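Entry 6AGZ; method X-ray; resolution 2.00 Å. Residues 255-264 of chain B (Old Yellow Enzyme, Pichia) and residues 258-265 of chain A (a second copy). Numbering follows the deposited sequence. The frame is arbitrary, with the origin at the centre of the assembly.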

# COMPACT_ATOMS: atom_id res chain seq x y z
N GLU B 255 -7.07 -12.48 -2.41
CA GLU B 255 -7.21 -12.77 -0.98
C GLU B 255 -6.39 -11.80 -0.14
O GLU B 255 -6.82 -11.37 0.93
CB GLU B 255 -6.80 -14.21 -0.68
CG GLU B 255 -7.90 -15.23 -0.90
CD GLU B 255 -8.01 -16.21 0.26
OE1 GLU B 255 -8.60 -15.83 1.30
OE2 GLU B 255 -7.50 -17.34 0.15
N VAL B 256 -5.19 -11.45 -0.61
CA VAL B 256 -4.37 -10.41 -0.02
C VAL B 256 -4.33 -9.24 -0.99
O VAL B 256 -4.02 -9.42 -2.17
CB VAL B 256 -2.95 -10.93 0.30
CG1 VAL B 256 -2.08 -9.80 0.82
CG2 VAL B 256 -3.02 -12.07 1.31
N HIS B 257 -4.64 -8.05 -0.49
CA HIS B 257 -4.82 -6.91 -1.37
C HIS B 257 -3.51 -6.58 -2.09
O HIS B 257 -2.44 -6.65 -1.48
CB HIS B 257 -5.31 -5.69 -0.58
CG HIS B 257 -5.90 -4.61 -1.43
ND1 HIS B 257 -5.13 -3.70 -2.12
CD2 HIS B 257 -7.19 -4.30 -1.71
CE1 HIS B 257 -5.91 -2.88 -2.79
NE2 HIS B 257 -7.17 -3.22 -2.56
N PRO B 258 -3.56 -6.23 -3.38
CA PRO B 258 -2.32 -5.96 -4.12
C PRO B 258 -1.49 -4.82 -3.56
O PRO B 258 -0.29 -4.76 -3.84
CB PRO B 258 -2.82 -5.65 -5.54
CG PRO B 258 -4.28 -5.31 -5.38
CD PRO B 258 -4.75 -6.15 -4.24
N ILE B 259 -2.09 -3.90 -2.80
CA ILE B 259 -1.31 -2.84 -2.18
C ILE B 259 -0.32 -3.42 -1.18
O ILE B 259 0.81 -2.95 -1.04
CB ILE B 259 -2.24 -1.80 -1.53
CG1 ILE B 259 -3.04 -1.06 -2.61
CG2 ILE B 259 -1.45 -0.80 -0.70
CD1 ILE B 259 -4.01 -0.04 -2.05
N ALA B 260 -0.73 -4.48 -0.48
CA ALA B 260 0.17 -5.13 0.47
C ALA B 260 1.25 -5.93 -0.25
O ALA B 260 2.44 -5.82 0.08
CB ALA B 260 -0.63 -6.04 1.41
N GLN B 261 0.86 -6.73 -1.24
CA GLN B 261 1.80 -7.61 -1.92
C GLN B 261 2.79 -6.82 -2.77
O GLN B 261 4.00 -6.84 -2.53
CB GLN B 261 1.02 -8.61 -2.78
CG GLN B 261 1.87 -9.55 -3.60
CD GLN B 261 2.58 -10.58 -2.75
OE1 GLN B 261 1.93 -11.38 -2.07
NE2 GLN B 261 3.90 -10.56 -2.77
N PHE B 262 2.28 -6.10 -3.77
CA PHE B 262 3.13 -5.26 -4.59
C PHE B 262 3.73 -4.10 -3.80
O PHE B 262 4.78 -3.58 -4.18
CB PHE B 262 2.35 -4.73 -5.79
CG PHE B 262 1.91 -5.81 -6.74
CD1 PHE B 262 2.67 -6.12 -7.86
CD2 PHE B 262 0.74 -6.52 -6.52
CE1 PHE B 262 2.27 -7.11 -8.73
CE2 PHE B 262 0.34 -7.51 -7.38
CZ PHE B 262 1.10 -7.81 -8.50
N GLY B 263 3.08 -3.69 -2.71
CA GLY B 263 3.72 -2.77 -1.79
C GLY B 263 4.99 -3.35 -1.19
O GLY B 263 6.01 -2.66 -1.09
N TYR B 264 4.94 -4.62 -0.80
CA TYR B 264 6.15 -5.29 -0.32
C TYR B 264 7.20 -5.39 -1.42
O TYR B 264 8.39 -5.17 -1.17
CB TYR B 264 5.82 -6.68 0.21
CG TYR B 264 7.04 -7.54 0.48
CD1 TYR B 264 7.78 -7.38 1.64
CD2 TYR B 264 7.45 -8.50 -0.44
CE1 TYR B 264 8.89 -8.16 1.89
CE2 TYR B 264 8.57 -9.29 -0.20
CZ TYR B 264 9.28 -9.11 0.97
OH TYR B 264 10.39 -9.88 1.21
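Chain A, residues 258-265: PIAQFGYI

What lies at the apolar centre of the contact? The two alanines lie side by side: the CA atoms of B:Ala260 and A:Ala260 are 4.3 Å apart, the nearest CA pair across the two stretches. Beside them the isoleucines meet, CG2 of B:Ile259 lying 3.7 Å from CG2 of A:Ile259. Both isoleucines hold the same rotamer, m at chi1 and t at chi2.

How does chain A run over chain B? Residues 258-265 of chain A are helical throughout, with phi from -58° to -77° and psi from -20° to -61°, and they pack on the helix of B 258-264. The axes approach to 7.5 Å, and their N-to-C directions make an angle of 153°, a nearly antiparallel arrangement with a signed crossing angle of -153°.

Which atoms meet where the backbones come close? B:Gly263 and A:Gly263 have no side chain, though a CB there would point toward the partner helix. The alanine methyls reach the opposing backbone, with B:Ala260 CB 3.7 Å from A:Gly263 C and 3.4 Å from A:Tyr264 N. The reverse pairs, A:Ala260 CB to B:Gly263 C and to B:Tyr264 N, repeat these distances.

What closes the contact toward its edge? A:Tyr264 sets its CB 3.9 Å from B:Ala260 CB, while B:Val256 CG1 approaches the ring edge at 4.4 Å from A:Tyr264 CD1. No hydrogen bond crosses between the stretches. On chain B, B:His257 caps its helix, its ND1 accepting from B:Ile259 N at 3.1 Å. The CA-to-CB bonds of B:Gln261 and A:Gln261 point away, and both side chains are hydrogen-bonded elsewhere in the structure.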

# COMPACT_ATOMS: atom_id res chain seq x y z
N PRO A 258 5.67 0.93 5.50
CA PRO A 258 4.39 0.77 6.21
C PRO A 258 3.20 0.56 5.29
O PRO A 258 2.17 0.06 5.75
CB PRO A 258 4.26 2.08 7.00
CG PRO A 258 5.13 3.05 6.26
CD PRO A 258 6.28 2.25 5.75
N ILE A 259 3.30 0.93 4.01
CA ILE A 259 2.21 0.65 3.08
C ILE A 259 2.03 -0.85 2.90
O ILE A 259 0.91 -1.34 2.74
CB ILE A 259 2.45 1.38 1.74
CG1 ILE A 259 2.28 2.89 1.93
CG2 ILE A 259 1.52 0.87 0.66
CD1 ILE A 259 2.54 3.70 0.68
N ALA A 260 3.13 -1.61 2.94
CA ALA A 260 3.05 -3.06 2.83
C ALA A 260 2.56 -3.70 4.12
O ALA A 260 1.64 -4.53 4.10
CB ALA A 260 4.41 -3.63 2.43
N GLN A 261 3.18 -3.35 5.24
CA GLN A 261 2.81 -3.92 6.53
C GLN A 261 1.37 -3.59 6.90
O GLN A 261 0.52 -4.48 7.04
CB GLN A 261 3.79 -3.41 7.60
CG GLN A 261 3.57 -3.93 9.00
CD GLN A 261 3.95 -5.39 9.15
OE1 GLN A 261 5.12 -5.75 9.07
NE2 GLN A 261 2.95 -6.23 9.40
N PHE A 262 1.08 -2.30 7.04
CA PHE A 262 -0.27 -1.87 7.38
C PHE A 262 -1.24 -2.10 6.23
O PHE A 262 -2.44 -2.25 6.46
CB PHE A 262 -0.26 -0.40 7.80
CG PHE A 262 0.55 -0.14 9.03
CD1 PHE A 262 -0.05 -0.11 10.28
CD2 PHE A 262 1.92 0.07 8.95
CE1 PHE A 262 0.69 0.13 11.42
CE2 PHE A 262 2.67 0.31 10.09
CZ PHE A 262 2.05 0.34 11.32
N GLY A 263 -0.74 -2.12 4.99
CA GLY A 263 -1.58 -2.56 3.89
C GLY A 263 -2.07 -3.98 4.07
O GLY A 263 -3.23 -4.29 3.80
N TYR A 264 -1.19 -4.86 4.55
CA TYR A 264 -1.60 -6.23 4.86
C TYR A 264 -2.58 -6.26 6.02
O TYR A 264 -3.55 -7.02 6.00
CB TYR A 264 -0.38 -7.09 5.16
CG TYR A 264 -0.72 -8.41 5.82
CD1 TYR A 264 -1.13 -9.51 5.08
CD2 TYR A 264 -0.63 -8.56 7.20
CE1 TYR A 264 -1.44 -10.71 5.68
CE2 TYR A 264 -0.94 -9.76 7.82
CZ TYR A 264 -1.34 -10.83 7.05
OH TYR A 264 -1.65 -12.02 7.66
N ILE A 265 -2.33 -5.45 7.06
CA ILE A 265 -3.26 -5.42 8.19
C ILE A 265 -4.66 -5.02 7.72
O ILE A 265 -5.65 -5.69 8.02
CB ILE A 265 -2.74 -4.47 9.29
CG1 ILE A 265 -1.46 -5.02 9.90
CG2 ILE A 265 -3.80 -4.26 10.36
CD1 ILE A 265 -0.82 -4.11 10.92